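PDB 1EE8: MUTM (fpg) protein, which belongs to the MutM (Fpg) family, built from an N-terminal beta-rich domain, a helical H2TH domain and a zinc finger. Local coordinates for residues V197-L209 / L220-G232. Sequence-based numbering, arbitrary orientation.
Sequences VLAEAVELGGSTL and LPGGFQTRHAVYG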
ATOM      1  N   VAL A 197     -10.577  23.469  30.573  1.00 26.70           N
ATOM      2  CA  VAL A 197     -11.309  23.820  29.362  1.00 25.89           C
ATOM      3  C   VAL A 197     -11.358  22.645  28.396  1.00 25.07           C
ATOM      4  O   VAL A 197     -12.400  22.346  27.820  1.00 24.99           O
ATOM      5  CB  VAL A 197     -10.679  25.047  28.656  1.00 26.58           C
ATOM      6  CG1 VAL A 197     -11.384  25.314  27.336  1.00 27.78           C
ATOM      7  CG2 VAL A 197     -10.795  26.267  29.548  1.00 26.40           C
ATOM      8  N   LEU A 198     -10.232  21.965  28.227  1.00 24.41           N
ATOM      9  CA  LEU A 198     -10.188  20.831  27.317  1.00 24.31           C
ATOM     10  C   LEU A 198     -11.079  19.718  27.843  1.00 24.98           C
ATOM     11  O   LEU A 198     -11.882  19.152  27.099  1.00 23.57           O
ATOM     12  CB  LEU A 198      -8.748  20.335  27.152  1.00 22.73           C
ATOM     13  CG  LEU A 198      -7.780  21.276  26.422  1.00 22.92           C
ATOM     14  CD1 LEU A 198      -6.378  20.648  26.392  1.00 22.33           C
ATOM     15  CD2 LEU A 198      -8.271  21.532  24.992  1.00 22.12           C
ATOM     16  N   ALA A 199     -10.947  19.421  29.133  1.00 25.30           N
ATOM     17  CA  ALA A 199     -11.748  18.375  29.758  1.00 26.49           C
ATOM     18  C   ALA A 199     -13.228  18.716  29.611  1.00 26.53           C
ATOM     19  O   ALA A 199     -14.043  17.851  29.304  1.00 25.92           O
ATOM     20  CB  ALA A 199     -11.375  18.231  31.248  1.00 25.93           C
ATOM     21  N   GLU A 200     -13.569  19.985  29.824  1.00 26.97           N
ATOM     22  CA  GLU A 200     -14.952  20.425  29.692  1.00 26.98           C
ATOM     23  C   GLU A 200     -15.423  20.333  28.236  1.00 25.82           C
ATOM     24  O   GLU A 200     -16.524  19.852  27.960  1.00 23.18           O
ATOM     25  CB  GLU A 200     -15.102  21.865  30.202  1.00 29.78           C
ATOM     26  CG  GLU A 200     -15.098  21.984  31.725  1.00 32.30           C
ATOM     27  CD  GLU A 200     -15.103  23.424  32.211  1.00 35.33           C
ATOM     28  OE1 GLU A 200     -15.746  24.276  31.557  1.00 36.67           O
ATOM     29  OE2 GLU A 200     -14.474  23.700  33.259  1.00 36.91           O
ATOM     30  N   ALA A 201     -14.581  20.787  27.311  1.00 25.14           N
ATOM     31  CA  ALA A 201     -14.921  20.755  25.891  1.00 26.18           C
ATOM     32  C   ALA A 201     -15.194  19.321  25.450  1.00 27.44           C
ATOM     33  O   ALA A 201     -16.095  19.068  24.652  1.00 28.27           O
ATOM     34  CB  ALA A 201     -13.788  21.349  25.070  1.00 26.75           C
ATOM     35  N   VAL A 202     -14.409  18.384  25.971  1.00 28.81           N
ATOM     36  CA  VAL A 202     -14.598  16.977  25.639  1.00 31.30           C
ATOM     37  C   VAL A 202     -15.952  16.509  26.170  1.00 32.35           C
ATOM     38  O   VAL A 202     -16.715  15.847  25.464  1.00 32.09           O
ATOM     39  CB  VAL A 202     -13.483  16.106  26.252  1.00 31.58           C
ATOM     40  CG1 VAL A 202     -13.827  14.629  26.101  1.00 32.92           C
ATOM     41  CG2 VAL A 202     -12.156  16.412  25.570  1.00 31.53           C
ATOM     42  N   GLU A 203     -16.251  16.868  27.413  1.00 33.96           N
ATOM     43  CA  GLU A 203     -17.517  16.487  28.035  1.00 35.99           C
ATOM     44  C   GLU A 203     -18.715  16.932  27.190  1.00 35.74           C
ATOM     45  O   GLU A 203     -19.672  16.177  27.013  1.00 35.62           O
ATOM     46  CB  GLU A 203     -17.620  17.105  29.432  1.00 39.06           C
ATOM     47  CG  GLU A 203     -18.799  16.620  30.262  1.00 42.95           C
ATOM     48  CD  GLU A 203     -18.982  17.430  31.540  1.00 45.73           C
ATOM     49  OE1 GLU A 203     -17.992  17.613  32.281  1.00 47.17           O
ATOM     50  OE2 GLU A 203     -20.118  17.886  31.807  1.00 48.13           O
ATOM     51  N   LEU A 204     -18.653  18.156  26.667  1.00 34.93           N
ATOM     52  CA  LEU A 204     -19.734  18.711  25.854  1.00 33.48           C
ATOM     53  C   LEU A 204     -19.654  18.380  24.365  1.00 32.68           C
ATOM     54  O   LEU A 204     -20.406  18.930  23.560  1.00 32.07           O
ATOM     55  CB  LEU A 204     -19.809  20.233  26.042  1.00 33.58           C
ATOM     56  CG  LEU A 204     -20.558  20.735  27.283  1.00 34.98           C
ATOM     57  CD1 LEU A 204     -19.953  20.143  28.545  1.00 35.06           C
ATOM     58  CD2 LEU A 204     -20.510  22.248  27.327  1.00 34.51           C
ATOM     59  N   GLY A 205     -18.739  17.489  23.997  1.00 32.18           N
ATOM     60  CA  GLY A 205     -18.617  17.086  22.604  1.00 30.90           C
ATOM     61  C   GLY A 205     -18.017  18.058  21.602  1.00 30.74           C
ATOM     62  O   GLY A 205     -18.397  18.047  20.426  1.00 30.03           O
ATOM     63  N   GLY A 206     -17.080  18.892  22.042  1.00 30.25           N
ATOM     64  CA  GLY A 206     -16.461  19.833  21.126  1.00 29.59           C
ATOM     65  C   GLY A 206     -17.267  21.100  20.888  1.00 30.50           C
ATOM     66  O   GLY A 206     -18.377  21.257  21.411  1.00 29.98           O
ATOM     67  N   SER A 207     -16.713  22.000  20.080  1.00 30.22           N
ATOM     68  CA  SER A 207     -17.355  23.279  19.790  1.00 30.90           C
ATOM     69  C   SER A 207     -17.831  23.468  18.356  1.00 32.24           C
ATOM     70  O   SER A 207     -17.058  23.339  17.401  1.00 31.90           O
ATOM     71  CB  SER A 207     -16.406  24.432  20.132  1.00 29.33           C
ATOM     72  OG  SER A 207     -16.085  24.446  21.511  1.00 28.91           O
ATOM     73  N   THR A 208     -19.112  23.775  18.210  1.00 33.18           N
ATOM     74  CA  THR A 208     -19.669  24.037  16.897  1.00 35.54           C
ATOM     75  C   THR A 208     -19.812  25.548  16.810  1.00 36.99           C
ATOM     76  O   THR A 208     -20.654  26.143  17.478  1.00 36.56           O
ATOM     77  CB  THR A 208     -21.038  23.368  16.715  1.00 35.16           C
ATOM     78  OG1 THR A 208     -20.871  21.945  16.732  1.00 34.38           O
ATOM     79  CG2 THR A 208     -21.661  23.789  15.388  1.00 33.87           C
ATOM     80  N   LEU A 209     -18.963  26.158  15.994  1.00 39.78           N
ATOM     81  CA  LEU A 209     -18.948  27.601  15.820  1.00 42.12           C
ATOM     82  C   LEU A 209     -20.132  28.130  15.019  1.00 43.90           C
ATOM     83  O   LEU A 209     -21.137  27.436  14.822  1.00 44.20           O
ATOM     84  CB  LEU A 209     -17.636  28.022  15.147  1.00 42.27           C
ATOM     85  CG  LEU A 209     -16.356  27.502  15.817  1.00 42.97           C
ATOM     86  CD1 LEU A 209     -15.137  28.032  15.076  1.00 43.15           C
ATOM     87  CD2 LEU A 209     -16.325  27.933  17.273  1.00 43.03           C
ATOM     88  N   LEU A 220     -25.083  15.763  14.781  1.00 35.42           N
ATOM     89  CA  LEU A 220     -25.429  16.629  15.902  1.00 37.47           C
ATOM     90  C   LEU A 220     -24.259  17.564  16.225  1.00 37.35           C
ATOM     91  O   LEU A 220     -23.091  17.158  16.199  1.00 36.78           O
ATOM     92  CB  LEU A 220     -25.784  15.790  17.133  1.00 38.83           C
ATOM     93  CG  LEU A 220     -26.942  14.793  16.970  1.00 41.13           C
ATOM     94  CD1 LEU A 220     -27.128  14.022  18.272  1.00 41.32           C
ATOM     95  CD2 LEU A 220     -28.230  15.521  16.593  1.00 41.55           C
ATOM     96  N   PRO A 221     -24.557  18.837  16.523  1.00 37.21           N
ATOM     97  CA  PRO A 221     -23.502  19.801  16.844  1.00 36.92           C
ATOM     98  C   PRO A 221     -22.917  19.589  18.237  1.00 35.99           C
ATOM     99  O   PRO A 221     -23.503  18.897  19.064  1.00 35.82           O
ATOM    100  CB  PRO A 221     -24.221  21.139  16.717  1.00 37.07           C
ATOM    101  CG  PRO A 221     -25.586  20.809  17.229  1.00 37.14           C
ATOM    102  CD  PRO A 221     -25.880  19.488  16.530  1.00 36.80           C
ATOM    103  N   GLY A 222     -21.747  20.171  18.484  1.00 36.16           N
ATOM    104  CA  GLY A 222     -21.137  20.052  19.796  1.00 35.57           C
ATOM    105  C   GLY A 222     -21.898  20.979  20.727  1.00 35.02           C
ATOM    106  O   GLY A 222     -22.870  21.608  20.306  1.00 34.34           O
ATOM    107  N   GLY A 223     -21.468  21.089  21.979  1.00 34.01           N
ATOM    108  CA  GLY A 223     -22.179  21.958  22.897  1.00 34.21           C
ATOM    109  C   GLY A 223     -21.315  22.793  23.824  1.00 33.25           C
ATOM    110  O   GLY A 223     -21.813  23.315  24.823  1.00 33.45           O
ATOM    111  N   PHE A 224     -20.030  22.932  23.506  1.00 31.18           N
ATOM    112  CA  PHE A 224     -19.137  23.716  24.359  1.00 30.40           C
ATOM    113  C   PHE A 224     -19.163  25.188  23.996  1.00 29.92           C
ATOM    114  O   PHE A 224     -18.774  26.035  24.803  1.00 30.22           O
ATOM    115  CB  PHE A 224     -17.696  23.200  24.270  1.00 28.75           C
ATOM    116  CG  PHE A 224     -16.754  23.867  25.239  1.00 27.43           C
ATOM    117  CD1 PHE A 224     -15.877  24.860  24.814  1.00 26.66           C
ATOM    118  CD2 PHE A 224     -16.762  23.514  26.585  1.00 26.79           C
ATOM    119  CE1 PHE A 224     -15.022  25.496  25.716  1.00 25.96           C
ATOM    120  CE2 PHE A 224     -15.914  24.138  27.496  1.00 26.86           C
ATOM    121  CZ  PHE A 224     -15.040  25.133  27.062  1.00 26.58           C
ATOM    122  N   GLN A 225     -19.621  25.496  22.787  1.00 29.36           N
ATOM    123  CA  GLN A 225     -19.679  26.882  22.339  1.00 30.57           C
ATOM    124  C   GLN A 225     -20.523  27.753  23.268  1.00 31.15           C
ATOM    125  O   GLN A 225     -20.390  28.978  23.262  1.00 31.15           O
ATOM    126  CB  GLN A 225     -20.210  26.969  20.898  1.00 30.74           C
ATOM    127  CG  GLN A 225     -21.638  26.468  20.682  1.00 32.36           C
ATOM    128  CD  GLN A 225     -21.716  24.962  20.472  1.00 32.36           C
ATOM    129  OE1 GLN A 225     -20.724  24.252  20.611  1.00 31.58           O
ATOM    130  NE2 GLN A 225     -22.909  24.470  20.138  1.00 32.96           N
ATOM    131  N   THR A 226     -21.382  27.124  24.069  1.00 32.05           N
ATOM    132  CA  THR A 226     -22.229  27.855  25.009  1.00 33.15           C
ATOM    133  C   THR A 226     -21.401  28.289  26.212  1.00 33.94           C
ATOM    134  O   THR A 226     -21.790  29.193  26.956  1.00 35.37           O
ATOM    135  CB  THR A 226     -23.420  26.996  25.502  1.00 33.03           C
ATOM    136  OG1 THR A 226     -22.935  25.885  26.264  1.00 34.59           O
ATOM    137  CG2 THR A 226     -24.227  26.472  24.313  1.00 33.58           C
ATOM    138  N   ARG A 227     -20.252  27.643  26.395  1.00 33.04           N
ATOM    139  CA  ARG A 227     -19.351  27.961  27.498  1.00 32.73           C
ATOM    140  C   ARG A 227     -18.267  28.942  27.048  1.00 31.89           C
ATOM    141  O   ARG A 227     -17.458  29.392  27.861  1.00 32.23           O
ATOM    142  CB  ARG A 227     -18.675  26.688  28.027  1.00 34.81           C
ATOM    143  CG  ARG A 227     -19.615  25.605  28.557  1.00 36.64           C
ATOM    144  CD  ARG A 227     -20.288  26.015  29.855  1.00 39.19           C
ATOM    145  NE  ARG A 227     -20.809  24.863  30.589  1.00 40.89           N
ATOM    146  CZ  ARG A 227     -20.048  23.925  31.151  1.00 42.16           C
ATOM    147  NH1 ARG A 227     -18.727  23.997  31.067  1.00 42.65           N
ATOM    148  NH2 ARG A 227     -20.607  22.907  31.795  1.00 42.34           N
ATOM    149  N   HIS A 228     -18.234  29.263  25.755  1.00 29.36           N
ATOM    150  CA  HIS A 228     -17.230  30.193  25.243  1.00 28.22           C
ATOM    151  C   HIS A 228     -17.352  31.565  25.886  1.00 28.02           C
ATOM    152  O   HIS A 228     -18.433  32.154  25.926  1.00 27.55           O
ATOM    153  CB  HIS A 228     -17.342  30.344  23.726  1.00 28.17           C
ATOM    154  CG  HIS A 228     -16.897  29.133  22.966  1.00 27.63           C
ATOM    155  ND1 HIS A 228     -16.835  29.101  21.591  1.00 28.27           N
ATOM    156  CD2 HIS A 228     -16.513  27.906  23.389  1.00 27.43           C
ATOM    157  CE1 HIS A 228     -16.433  27.905  21.198  1.00 29.60           C
ATOM    158  NE2 HIS A 228     -16.230  27.161  22.271  1.00 27.12           N
ATOM    159  N   ALA A 229     -16.226  32.073  26.377  1.00 25.87           N
ATOM    160  CA  ALA A 229     -16.193  33.371  27.025  1.00 25.07           C
ATOM    161  C   ALA A 229     -15.741  34.461  26.068  1.00 24.61           C
ATOM    162  O   ALA A 229     -16.279  35.566  26.083  1.00 24.34           O
ATOM    163  CB  ALA A 229     -15.260  33.326  28.232  1.00 24.90           C
ATOM    164  N   VAL A 230     -14.757  34.148  25.229  1.00 23.61           N
ATOM    165  CA  VAL A 230     -14.231  35.138  24.303  1.00 22.83           C
ATOM    166  C   VAL A 230     -14.115  34.693  22.848  1.00 23.75           C
ATOM    167  O   VAL A 230     -14.238  35.517  21.940  1.00 24.19           O
ATOM    168  CB  VAL A 230     -12.843  35.636  24.773  1.00 22.70           C
ATOM    169  CG1 VAL A 230     -12.957  36.260  26.168  1.00 21.72           C
ATOM    170  CG2 VAL A 230     -11.848  34.480  24.785  1.00 22.03           C
ATOM    171  N   TYR A 231     -13.869  33.409  22.608  1.00 23.28           N
ATOM    172  CA  TYR A 231     -13.743  32.957  21.231  1.00 24.27           C
ATOM    173  C   TYR A 231     -15.016  33.176  20.420  1.00 25.14           C
ATOM    174  O   TYR A 231     -16.114  32.816  20.848  1.00 23.68           O
ATOM    175  CB  TYR A 231     -13.368  31.477  21.134  1.00 23.44           C
ATOM    176  CG  TYR A 231     -13.048  31.122  19.702  1.00 24.14           C
ATOM    177  CD1 TYR A 231     -11.783  31.372  19.172  1.00 24.05           C
ATOM    178  CD2 TYR A 231     -14.049  30.674  18.835  1.00 24.22           C
ATOM    179  CE1 TYR A 231     -11.520  31.195  17.814  1.00 25.00           C
ATOM    180  CE2 TYR A 231     -13.802  30.498  17.478  1.00 25.42           C
ATOM    181  CZ  TYR A 231     -12.536  30.764  16.973  1.00 25.72           C
ATOM    182  OH  TYR A 231     -12.298  30.612  15.627  1.00 27.59           O
ATOM    183  N   GLY A 232     -14.853  33.753  19.234  1.00 26.91           N
ATOM    184  CA  GLY A 232     -15.994  34.013  18.373  1.00 29.61           C
ATOM    185  C   GLY A 232     -16.987  35.022  18.932  1.00 31.62           C
ATOM    186  O   GLY A 232     -18.092  35.161  18.398  1.00 32.87           O
TER
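Phe224 lies on the last turns of helix 184-203 with one ring face over Ala201, whose CB stands 3.9 Å from the ring centroid in a CH-pi contact. With chi1 at -174° its CG lies opposite the backbone N, and the ring is carried onto the helix, where Val197 CG1 meets CZ and Glu200 CB approaches CE2; Arg227 CB rests on the opposite face, nearer the rim. The Arg227 chain bends at chi2 (-70°) and passes Leu204, whose CD2 sits over the guanidinium face, while Glu200 OE1 reaches its edge in a 3.0 Å salt bridge to NH1. The carboxylate and guanidinium planes stand 70° apart, and Glu200 OE2 is taken by Arg170, so two arginines share the acid.

Beyond the helix, polar groups join the two loops. Ser207 OG and His228 NE2 share a hydrogen bond of 2.8 Å at the imidazole edge, and OG has a second hydrogen bond with Tyr163 OH of helix 161-170; Gln225 CA covers one face of the imidazole. Thr208 N gives a nearly straight bond of 2.9 Å to Gln225 OE1, arriving from above the amide plane, while Gln225 NE2 returns to Gly222 O, fixing the rotation of the amide. Thr208 OG1 accepts a 2.6 Å hydrogen bond from Gly222 N and is also hydrogen-bonded to Tyr214 O. Farther along, the Leu209 methyls meet the Tyr231 ring at CE2.

Gly223 N donates to Leu204 O, and Phe224 N to Gly206 O. These bonds dock the loop leading toward the zinc finger onto a Schellman motif, with Gly205 as its C-prime residue, that ends a helix of the H2TH domain.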